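Local coordinates for bifunctional protein PutA (Bdellovibrio bacteriovorus, PDB 5UR2) that probably oxidises proline to glutamate in two steps, through a flavin-dependent proline dehydrogenase and an NAD-dependent L-glutamate gamma-semialdehyde dehydrogenase joined in one chain, at residues Tyr340-Ile345 / Leu365-Leu370; Gly463-Glu468 / Ala597-Arg602; Pro469-Ala474 / Asp571-Ile576. One frame throughout, in Å; residues are numbered along the deposited sequence.

Contact 1 of 3, residues Tyr340-Ile345 / Leu365-Leu370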
loop_
_atom_site.group_PDB
_atom_site.type_symbol
_atom_site.label_atom_id
_atom_site.label_comp_id
_atom_site.label_asym_id
_atom_site.label_seq_id
_atom_site.Cartn_x
_atom_site.Cartn_y
_atom_site.Cartn_z
ATOM N N TYR B 340 -0.500 -12.024 -56.360
ATOM C CA TYR B 340 -1.833 -11.610 -56.793
ATOM C C TYR B 340 -1.760 -10.458 -57.796
ATOM O O TYR B 340 -2.403 -10.500 -58.851
ATOM C CB TYR B 340 -2.690 -11.220 -55.583
ATOM C CG TYR B 340 -4.158 -11.053 -55.929
ATOM C CD1 TYR B 340 -5.021 -12.146 -55.924
ATOM C CD2 TYR B 340 -4.676 -9.818 -56.270
ATOM C CE1 TYR B 340 -6.358 -12.008 -56.251
ATOM C CE2 TYR B 340 -6.016 -9.665 -56.595
ATOM C CZ TYR B 340 -6.850 -10.765 -56.594
ATOM O OH TYR B 340 -8.184 -10.601 -56.911
ATOM N N LEU B 341 -0.977 -9.420 -57.485
ATOM C CA LEU B 341 -0.838 -8.295 -58.402
ATOM C C LEU B 341 -0.247 -8.745 -59.737
ATOM O O LEU B 341 -0.704 -8.315 -60.801
ATOM C CB LEU B 341 0.034 -7.209 -57.766
ATOM C CG LEU B 341 -0.539 -6.525 -56.516
ATOM C CD1 LEU B 341 0.554 -5.870 -55.687
ATOM C CD2 LEU B 341 -1.594 -5.495 -56.899
ATOM N N LEU B 342 0.774 -9.615 -59.703
ATOM C CA LEU B 342 1.343 -10.138 -60.941
ATOM C C LEU B 342 0.299 -10.911 -61.738
ATOM O O LEU B 342 0.192 -10.752 -62.961
ATOM C CB LEU B 342 2.541 -11.032 -60.627
ATOM C CG LEU B 342 3.771 -10.279 -60.153
ATOM C CD1 LEU B 342 4.836 -11.279 -59.684
ATOM C CD2 LEU B 342 4.281 -9.374 -61.298
ATOM N N GLU B 343 -0.500 -11.726 -61.046
ATOM C CA GLU B 343 -1.564 -12.475 -61.701
ATOM C C GLU B 343 -2.527 -11.563 -62.442
ATOM O O GLU B 343 -3.108 -11.969 -63.457
ATOM C CB GLU B 343 -2.322 -13.291 -60.662
ATOM C CG GLU B 343 -3.305 -14.229 -61.263
ATOM C CD GLU B 343 -2.609 -15.389 -61.934
ATOM O OE1 GLU B 343 -1.765 -16.043 -61.266
ATOM O OE2 GLU B 343 -2.903 -15.626 -63.125
ATOM N N ASN B 344 -2.639 -10.309 -62.004
ATOM C CA ASN B 344 -3.587 -9.345 -62.548
ATOM C C ASN B 344 -2.876 -8.160 -63.183
ATOM O O ASN B 344 -3.433 -7.060 -63.249
ATOM C CB ASN B 344 -4.538 -8.842 -61.462
ATOM C CG ASN B 344 -5.544 -9.891 -61.026
ATOM O OD1 ASN B 344 -6.556 -10.069 -61.687
ATOM N ND2 ASN B 344 -5.311 -10.532 -59.873
ATOM N N ILE B 345 -1.659 -8.378 -63.682
ATOM C CA ILE B 345 -0.862 -7.269 -64.180
ATOM C C ILE B 345 -1.543 -6.562 -65.349
ATOM O O ILE B 345 -1.235 -5.397 -65.624
ATOM C CB ILE B 345 0.558 -7.759 -64.545
ATOM C CG1 ILE B 345 1.494 -6.566 -64.769
ATOM C CG2 ILE B 345 0.536 -8.719 -65.744
ATOM C CD1 ILE B 345 2.945 -6.939 -64.802
ATOM N N LEU B 365 10.670 -14.956 -59.785
ATOM C CA LEU B 365 10.199 -16.270 -60.206
ATOM C C LEU B 365 8.698 -16.254 -60.465
ATOM O O LEU B 365 8.227 -16.777 -61.487
ATOM C CB LEU B 365 10.554 -17.322 -59.148
ATOM C CG LEU B 365 11.789 -18.165 -59.454
ATOM C CD1 LEU B 365 11.556 -19.042 -60.668
ATOM C CD2 LEU B 365 12.963 -17.249 -59.703
ATOM N N TYR B 366 7.936 -15.637 -59.557
ATOM C CA TYR B 366 6.493 -15.539 -59.739
ATOM C C TYR B 366 6.173 -14.842 -61.056
ATOM O O TYR B 366 5.260 -15.256 -61.790
ATOM C CB TYR B 366 5.859 -14.787 -58.560
ATOM C CG TYR B 366 5.976 -15.481 -57.209
ATOM C CD1 TYR B 366 5.975 -16.871 -57.090
ATOM C CD2 TYR B 366 6.136 -14.733 -56.052
ATOM C CE1 TYR B 366 6.100 -17.497 -55.825
ATOM C CE2 TYR B 366 6.274 -15.342 -54.796
ATOM C CZ TYR B 366 6.248 -16.717 -54.684
ATOM O OH TYR B 366 6.384 -17.286 -53.425
ATOM N N ALA B 367 6.942 -13.800 -61.393
ATOM C CA ALA B 367 6.773 -13.168 -62.698
ATOM C C ALA B 367 7.115 -14.141 -63.821
ATOM O O ALA B 367 6.416 -14.198 -64.839
ATOM C CB ALA B 367 7.628 -11.903 -62.797
ATOM N N GLU B 368 8.187 -14.923 -63.655
ATOM C CA GLU B 368 8.613 -15.808 -64.740
ATOM C C GLU B 368 7.635 -16.955 -64.944
ATOM O O GLU B 368 7.387 -17.363 -66.081
ATOM C CB GLU B 368 10.022 -16.344 -64.479
ATOM C CG GLU B 368 11.097 -15.302 -64.719
ATOM C CD GLU B 368 12.448 -15.678 -64.141
ATOM O OE1 GLU B 368 12.673 -16.882 -63.867
ATOM O OE2 GLU B 368 13.278 -14.756 -63.959
ATOM N N LYS B 369 7.071 -17.491 -63.862
ATOM C CA LYS B 369 6.087 -18.554 -64.016
ATOM C C LYS B 369 4.827 -18.071 -64.727
ATOM O O LYS B 369 4.102 -18.899 -65.290
ATOM C CB LYS B 369 5.733 -19.152 -62.655
ATOM C CG LYS B 369 6.882 -19.921 -61.994
ATOM C CD LYS B 369 7.387 -21.067 -62.876
ATOM C CE LYS B 369 8.548 -21.838 -62.235
ATOM N NZ LYS B 369 9.151 -22.862 -63.150
ATOM N N LEU B 370 4.563 -16.757 -64.730
ATOM C CA LEU B 370 3.423 -16.165 -65.424
ATOM C C LEU B 370 3.772 -15.659 -66.819
ATOM O O LEU B 370 2.938 -15.002 -67.450
ATOM C CB LEU B 370 2.829 -15.017 -64.599
ATOM C CG LEU B 370 2.280 -15.450 -63.243
ATOM C CD1 LEU B 370 1.957 -14.253 -62.336
ATOM C CD2 LEU B 370 1.066 -16.348 -63.455
#

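Contact 2 of 3, residues Gly463-Glu468 / Ala597-Arg602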
loop_
_atom_site.group_PDB
_atom_site.type_symbol
_atom_site.label_atom_id
_atom_site.label_comp_id
_atom_site.label_asym_id
_atom_site.label_seq_id
_atom_site.Cartn_x
_atom_site.Cartn_y
_atom_site.Cartn_z
ATOM N N GLY B 463 -5.269 -10.169 -13.421
ATOM C CA GLY B 463 -5.183 -9.302 -12.275
ATOM C C GLY B 463 -4.778 -7.876 -12.564
ATOM O O GLY B 463 -4.973 -7.010 -11.703
ATOM N N LYS B 464 -4.234 -7.591 -13.741
ATOM C CA LYS B 464 -3.793 -6.239 -14.041
ATOM C C LYS B 464 -4.974 -5.383 -14.490
ATOM O O LYS B 464 -5.876 -5.864 -15.168
ATOM C CB LYS B 464 -2.706 -6.265 -15.117
ATOM C CG LYS B 464 -2.141 -4.913 -15.488
ATOM C CD LYS B 464 -0.979 -5.056 -16.487
ATOM C CE LYS B 464 -0.616 -3.732 -17.191
ATOM N NZ LYS B 464 -0.318 -2.592 -16.270
ATOM N N PHE B 465 -4.982 -4.120 -14.071
ATOM C CA PHE B 465 -5.990 -3.176 -14.532
ATOM C C PHE B 465 -5.679 -2.692 -15.941
ATOM O O PHE B 465 -4.536 -2.341 -16.250
ATOM C CB PHE B 465 -6.056 -1.958 -13.617
ATOM C CG PHE B 465 -6.949 -0.869 -14.134
ATOM C CD1 PHE B 465 -8.322 -0.903 -13.883
ATOM C CD2 PHE B 465 -6.424 0.188 -14.874
ATOM C CE1 PHE B 465 -9.146 0.100 -14.356
ATOM C CE2 PHE B 465 -7.247 1.197 -15.360
ATOM C CZ PHE B 465 -8.613 1.151 -15.104
ATOM N N TYR B 466 -6.720 -2.603 -16.771
ATOM C CA TYR B 466 -6.618 -2.021 -18.107
ATOM C C TYR B 466 -7.654 -0.922 -18.259
ATOM O O TYR B 466 -8.781 -1.046 -17.772
ATOM C CB TYR B 466 -6.812 -3.078 -19.222
ATOM C CG TYR B 466 -5.661 -4.048 -19.268
ATOM C CD1 TYR B 466 -5.660 -5.213 -18.483
ATOM C CD2 TYR B 466 -4.542 -3.770 -20.046
ATOM C CE1 TYR B 466 -4.572 -6.084 -18.500
ATOM C CE2 TYR B 466 -3.448 -4.643 -20.089
ATOM C CZ TYR B 466 -3.464 -5.792 -19.304
ATOM O OH TYR B 466 -2.369 -6.629 -19.349
ATOM N N ASN B 467 -7.259 0.159 -18.921
ATOM C CA ASN B 467 -8.186 1.237 -19.216
ATOM C C ASN B 467 -9.136 0.861 -20.350
ATOM O O ASN B 467 -8.785 0.115 -21.262
ATOM C CB ASN B 467 -7.418 2.491 -19.598
ATOM C CG ASN B 467 -6.583 3.019 -18.462
ATOM O OD1 ASN B 467 -5.442 2.584 -18.255
ATOM N ND2 ASN B 467 -7.126 3.992 -17.737
ATOM N N GLU B 468 -10.322 1.440 -20.311
ATOM C CA GLU B 468 -11.308 1.251 -21.367
ATOM C C GLU B 468 -10.849 1.891 -22.679
ATOM O O GLU B 468 -10.484 3.080 -22.697
ATOM C CB GLU B 468 -12.641 1.858 -20.921
ATOM C CG GLU B 468 -13.710 1.840 -21.991
ATOM C CD GLU B 468 -14.324 0.471 -22.214
ATOM O OE1 GLU B 468 -14.157 -0.436 -21.363
ATOM O OE2 GLU B 468 -14.977 0.302 -23.256
ATOM N N ALA B 597 -15.053 7.444 -16.816
ATOM C CA ALA B 597 -16.060 7.027 -15.840
ATOM C C ALA B 597 -16.055 5.521 -15.664
ATOM O O ALA B 597 -16.109 5.017 -14.536
ATOM C CB ALA B 597 -17.465 7.497 -16.251
ATOM N N ILE B 598 -15.986 4.789 -16.770
ATOM C CA ILE B 598 -15.877 3.337 -16.698
ATOM C C ILE B 598 -14.606 2.940 -15.957
ATOM O O ILE B 598 -14.614 2.035 -15.113
ATOM C CB ILE B 598 -15.924 2.754 -18.118
ATOM C CG1 ILE B 598 -17.316 2.979 -18.695
ATOM C CG2 ILE B 598 -15.518 1.241 -18.153
ATOM C CD1 ILE B 598 -17.390 2.806 -20.221
ATOM N N ASP B 599 -13.508 3.640 -16.238
ATOM C CA ASP B 599 -12.232 3.331 -15.602
ATOM C C ASP B 599 -12.306 3.495 -14.089
ATOM O O ASP B 599 -11.769 2.664 -13.352
ATOM C CB ASP B 599 -11.114 4.215 -16.176
ATOM C CG ASP B 599 -10.669 3.790 -17.575
ATOM O OD1 ASP B 599 -11.018 2.660 -18.016
ATOM O OD2 ASP B 599 -9.930 4.588 -18.225
ATOM N N PHE B 600 -12.929 4.583 -13.609
ATOM C CA PHE B 600 -13.085 4.784 -12.163
ATOM C C PHE B 600 -13.831 3.615 -11.529
ATOM O O PHE B 600 -13.407 3.068 -10.498
ATOM C CB PHE B 600 -13.824 6.104 -11.883
ATOM C CG PHE B 600 -12.950 7.342 -11.948
ATOM C CD1 PHE B 600 -11.687 7.363 -11.352
ATOM C CD2 PHE B 600 -13.408 8.492 -12.577
ATOM C CE1 PHE B 600 -10.882 8.503 -11.399
ATOM C CE2 PHE B 600 -12.609 9.659 -12.638
ATOM C CZ PHE B 600 -11.342 9.650 -12.046
ATOM N N CYS B 601 -14.953 3.222 -12.140
ATOM C CA CYS B 601 -15.725 2.073 -11.688
ATOM C C CYS B 601 -14.847 0.843 -11.532
ATOM O O CYS B 601 -14.793 0.220 -10.462
ATOM C CB CYS B 601 -16.843 1.776 -12.688
ATOM S SG CYS B 601 -18.185 2.955 -12.700
ATOM N N ARG B 602 -14.163 0.464 -12.610
ATOM C CA ARG B 602 -13.409 -0.783 -12.570
ATOM C C ARG B 602 -12.213 -0.677 -11.633
ATOM O O ARG B 602 -11.907 -1.629 -10.911
ATOM C CB ARG B 602 -12.964 -1.173 -13.983
ATOM C CG ARG B 602 -14.132 -1.299 -14.930
ATOM C CD ARG B 602 -13.904 -2.461 -15.855
ATOM N NE ARG B 602 -14.893 -2.513 -16.923
ATOM C CZ ARG B 602 -16.090 -3.079 -16.821
ATOM N NH1 ARG B 602 -16.491 -3.632 -15.678
ATOM N NH2 ARG B 602 -16.898 -3.091 -17.874
HETATM O O HOH W 1 -11.330 -0.044 -17.354
HETATM O O HOH W 2 -10.791 5.255 -20.810
HETATM O O HOH W 3 -13.326 -1.375 -18.968
HETATM O O HOH W 4 -16.213 -1.964 -20.491
#

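Contact 3 of 3, residues Pro469-Ala474 / Asp571-Ile576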
loop_
_atom_site.group_PDB
_atom_site.type_symbol
_atom_site.label_atom_id
_atom_site.label_comp_id
_atom_site.label_asym_id
_atom_site.label_seq_id
_atom_site.Cartn_x
_atom_site.Cartn_y
_atom_site.Cartn_z
ATOM N N PRO B 469 -10.881 1.163 -23.795
ATOM C CA PRO B 469 -10.520 1.773 -25.083
ATOM C C PRO B 469 -11.507 2.856 -25.483
ATOM O O PRO B 469 -12.713 2.731 -25.273
ATOM C CB PRO B 469 -10.578 0.597 -26.076
ATOM C CG PRO B 469 -10.523 -0.629 -25.245
ATOM C CD PRO B 469 -11.153 -0.277 -23.914
ATOM N N LEU B 470 -10.981 3.926 -26.068
ATOM C CA LEU B 470 -11.853 4.957 -26.610
ATOM C C LEU B 470 -12.314 4.558 -28.005
ATOM O O LEU B 470 -11.733 3.691 -28.654
ATOM C CB LEU B 470 -11.143 6.310 -26.688
ATOM C CG LEU B 470 -10.668 6.835 -25.323
ATOM C CD1 LEU B 470 -10.162 8.270 -25.420
ATOM C CD2 LEU B 470 -11.783 6.704 -24.288
ATOM N N LEU B 471 -13.362 5.217 -28.468
ATOM C CA LEU B 471 -13.881 4.928 -29.788
ATOM C C LEU B 471 -12.903 5.382 -30.874
ATOM O O LEU B 471 -12.178 6.374 -30.728
ATOM C CB LEU B 471 -15.231 5.617 -29.985
ATOM C CG LEU B 471 -16.447 5.101 -29.233
ATOM C CD1 LEU B 471 -17.615 6.077 -29.381
ATOM C CD2 LEU B 471 -16.840 3.719 -29.764
ATOM N N ASP B 472 -12.912 4.646 -31.985
ATOM C CA ASP B 472 -12.182 5.003 -33.203
ATOM C C ASP B 472 -13.190 5.604 -34.176
ATOM O O ASP B 472 -13.934 4.870 -34.839
ATOM C CB ASP B 472 -11.496 3.767 -33.796
ATOM C CG ASP B 472 -10.675 4.082 -35.056
ATOM O OD1 ASP B 472 -10.539 5.266 -35.434
ATOM O OD2 ASP B 472 -10.136 3.135 -35.651
ATOM N N PHE B 473 -13.224 6.938 -34.271
ATOM C CA PHE B 473 -14.232 7.537 -35.141
ATOM C C PHE B 473 -13.886 7.437 -36.624
ATOM O O PHE B 473 -14.683 7.887 -37.468
ATOM C CB PHE B 473 -14.503 8.991 -34.738
ATOM C CG PHE B 473 -15.444 9.116 -33.549
ATOM C CD1 PHE B 473 -16.747 8.649 -33.634
ATOM C CD2 PHE B 473 -15.028 9.706 -32.361
ATOM C CE1 PHE B 473 -17.610 8.752 -32.562
ATOM C CE2 PHE B 473 -15.892 9.814 -31.280
ATOM C CZ PHE B 473 -17.178 9.340 -31.379
ATOM N N ALA B 474 -12.758 6.806 -36.967
ATOM C CA ALA B 474 -12.522 6.418 -38.350
ATOM C C ALA B 474 -13.420 5.254 -38.780
ATOM O O ALA B 474 -13.514 4.970 -39.988
ATOM C CB ALA B 474 -11.041 6.061 -38.548
ATOM N N ASP B 571 -24.397 1.737 -22.992
ATOM C CA ASP B 571 -25.076 2.965 -23.390
ATOM C C ASP B 571 -24.097 4.047 -23.855
ATOM O O ASP B 571 -24.430 5.239 -23.834
ATOM C CB ASP B 571 -25.957 3.461 -22.246
ATOM C CG ASP B 571 -27.159 2.531 -21.997
ATOM O OD1 ASP B 571 -27.351 1.613 -22.803
ATOM O OD2 ASP B 571 -27.905 2.699 -21.007
ATOM N N ARG B 572 -22.911 3.644 -24.318
ATOM C CA ARG B 572 -21.833 4.588 -24.587
ATOM C C ARG B 572 -22.280 5.760 -25.455
ATOM O O ARG B 572 -22.051 6.920 -25.101
ATOM C CB ARG B 572 -20.657 3.865 -25.240
ATOM C CG ARG B 572 -19.399 4.690 -25.165
ATOM C CD ARG B 572 -18.337 4.150 -26.068
ATOM N NE ARG B 572 -17.026 4.716 -25.773
ATOM C CZ ARG B 572 -16.043 4.045 -25.180
ATOM N NH1 ARG B 572 -16.225 2.783 -24.802
ATOM N NH2 ARG B 572 -14.874 4.632 -24.976
ATOM N N PHE B 573 -22.931 5.480 -26.588
ATOM C CA PHE B 573 -23.275 6.550 -27.518
ATOM C C PHE B 573 -24.338 7.479 -26.942
ATOM O O PHE B 573 -24.283 8.701 -27.149
ATOM C CB PHE B 573 -23.732 5.953 -28.854
ATOM C CG PHE B 573 -22.612 5.326 -29.622
ATOM C CD1 PHE B 573 -21.775 6.105 -30.398
ATOM C CD2 PHE B 573 -22.353 3.973 -29.511
ATOM C CE1 PHE B 573 -20.717 5.540 -31.074
ATOM C CE2 PHE B 573 -21.299 3.397 -30.194
ATOM C CZ PHE B 573 -20.476 4.181 -30.977
ATOM N N LYS B 574 -25.311 6.925 -26.213
ATOM C CA LYS B 574 -26.329 7.770 -25.597
ATOM C C LYS B 574 -25.701 8.695 -24.551
ATOM O O LYS B 574 -26.089 9.866 -24.419
ATOM C CB LYS B 574 -27.424 6.877 -24.997
ATOM C CG LYS B 574 -28.681 7.596 -24.531
ATOM C CD LYS B 574 -29.725 6.613 -23.983
ATOM C CE LYS B 574 -31.026 7.331 -23.559
ATOM N NZ LYS B 574 -30.894 8.127 -22.293
ATOM N N LEU B 575 -24.682 8.196 -23.840
ATOM C CA LEU B 575 -23.995 8.996 -22.830
ATOM C C LEU B 575 -23.148 10.086 -23.470
ATOM O O LEU B 575 -23.071 11.199 -22.943
ATOM C CB LEU B 575 -23.135 8.098 -21.939
ATOM C CG LEU B 575 -23.933 7.102 -21.099
ATOM C CD1 LEU B 575 -23.032 6.104 -20.373
ATOM C CD2 LEU B 575 -24.803 7.878 -20.113
ATOM N N ILE B 576 -22.497 9.790 -24.596
ATOM C CA ILE B 576 -21.753 10.832 -25.300
ATOM C C ILE B 576 -22.691 11.943 -25.737
ATOM O O ILE B 576 -22.440 13.131 -25.491
ATOM C CB ILE B 576 -20.997 10.251 -26.506
ATOM C CG1 ILE B 576 -19.868 9.349 -26.037
ATOM C CG2 ILE B 576 -20.456 11.375 -27.384
ATOM C CD1 ILE B 576 -19.179 8.595 -27.173
#

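Contact 1 of 3, residues Tyr340-Ile345 / Leu365-Leu370
L342 reaches across to A367 and Y366, and the tight part of this contact gathers around its side chain. CG of L342 stands anti to the carbonyl carbon (chi1 -72°), and chi2 (172°) carries the chain on extended, leaving L342 CD1 3.7 Å from A367 N and 3.8 Å from Y366 CB. Nearer the backbone, L342 CB is met by L370 CD1 at 3.7 Å. The evidence for close approach of the two helices is here: the CA atoms of L342 and A367 are 6.5 Å apart. Helices 327-343 and 357-369 flank strand 349-353 in the TIM barrel, (beta/alpha)8, of the proline dehydrogenase region, so they are neighbours in its outer helical layer. P350 and F352 of that strand also touch L342, as do I372 and L377, and the leucine is buried. The Y366 ring leads away from the contact, its OH bonded to E335. On the solvent side the packing is thinner. E343, an exposed residue, has CG anti to the backbone N (chi1 -172°), then bends at chi2; the E343 side chain crosses that of L370 at about a right angle, with OE1 3.6 Å from L370 CD2.

Contact 2 of 3, residues Gly463-Glu468 / Ala597-Arg602
This contact fastens the irregular linker between helices 440-444 and 476-491 onto helix 587-611 of the aldehyde dehydrogenase part, with the D599 carboxylate as the fixing point. CG of D599 stands anti to the carbonyl carbon (chi1 -75°), and D599 OD1 takes the backbone N-H of E468 on its syn lone pair at 2.7 Å, a nearly straight bond (166°). D599 OD2 accepts from N467 ND2 at 2.9 Å; the donor stands above the carboxylate plane, and the amide and carboxylate planes are 78° apart. Each oxygen also receives a water: one joins OD1 to Y466 O, the other joins OD2 to E468 O. The buried carboxylate is thus gripped by four bonds, which would probably stabilise its negative charge. N467 is itself held by V938 and R940 of another loop. F465 sets ring atom CE1 4.0 Å from R602 CB, which lies at the ring edge, while Y603 meets the same ring edge-to-face. R602 makes a salt bridge with D566. Between E468 and R602 the charges do not touch: two waters, each donating to E468 OE1 at 2.7 Å, lie at the edge of the guanidinium and accept from R602 NE and NH2 at 2.8 and 2.9 Å.

Contact 3 of 3, residues Pro469-Ala474 / Asp571-Ile576
L471 and R572 slide past each other in opposite directions, bringing L471 CG to 3.5 Å from R572 NE, oblique to the guanidinium plane. The leucine's CD1 methyl is shared by two side chains of the helix: it lies 3.6 Å from F573 CE1, again oblique to the ring, and 3.7 Å from I576 CD1, which it approaches tip to tip. The other methyl, L471 CD2, is 3.9 Å from F573 CZ. Beyond the leucine, R572 NH2 donates to P469 O at 2.9 Å. This bond is markedly bent (N-H...O 132°), and the carbonyl oxygen is tilted 33° out of the guanidinium plane. L470 CD2 comes in at the guanidinium edge, 3.8 Å from the same NH2. The arginine reaches this far because CG is anti to the backbone N (chi1 -163°) and the chain stays extended to NE. In the second shell, D591 of helix 587-611 takes R572 NE in a salt bridge and also accepts L471 N, so one carboxylate fixes both sides; E468 OE2 holds NH1 in a second salt bridge. F573 and I576 are backed by helix 476-491, while W319 touches P469 and bonds L470 O. D472 OD1 accepts A474 N in an Asx turn, just ahead of helix 476-491. The whole is an irregular linker packed on the first turn of helix 572-583 in the aldehyde dehydrogenase part.

How the contacts relate
From the N terminus, contact 1 comes first and closes a short loop of 19 residues, pairing the outer helices of the proline dehydrogenase barrel that precede and follow strand 349-353. It is complete before the others open, and it lies about 50 Å from contact 2 and about 44 Å from contact 3, centre to centre. The linker segments 463-468 and 469-474 then follow without a break. Their partners come in reverse order, 571-576 before 597-602, so contact 3 is nested inside the loop closed by contact 2. Both tie the linker to consecutive helices, 572-583 and 587-611, and they touch directly through the E468 OE2 to R572 NH1 salt bridge, 3.2 Å long.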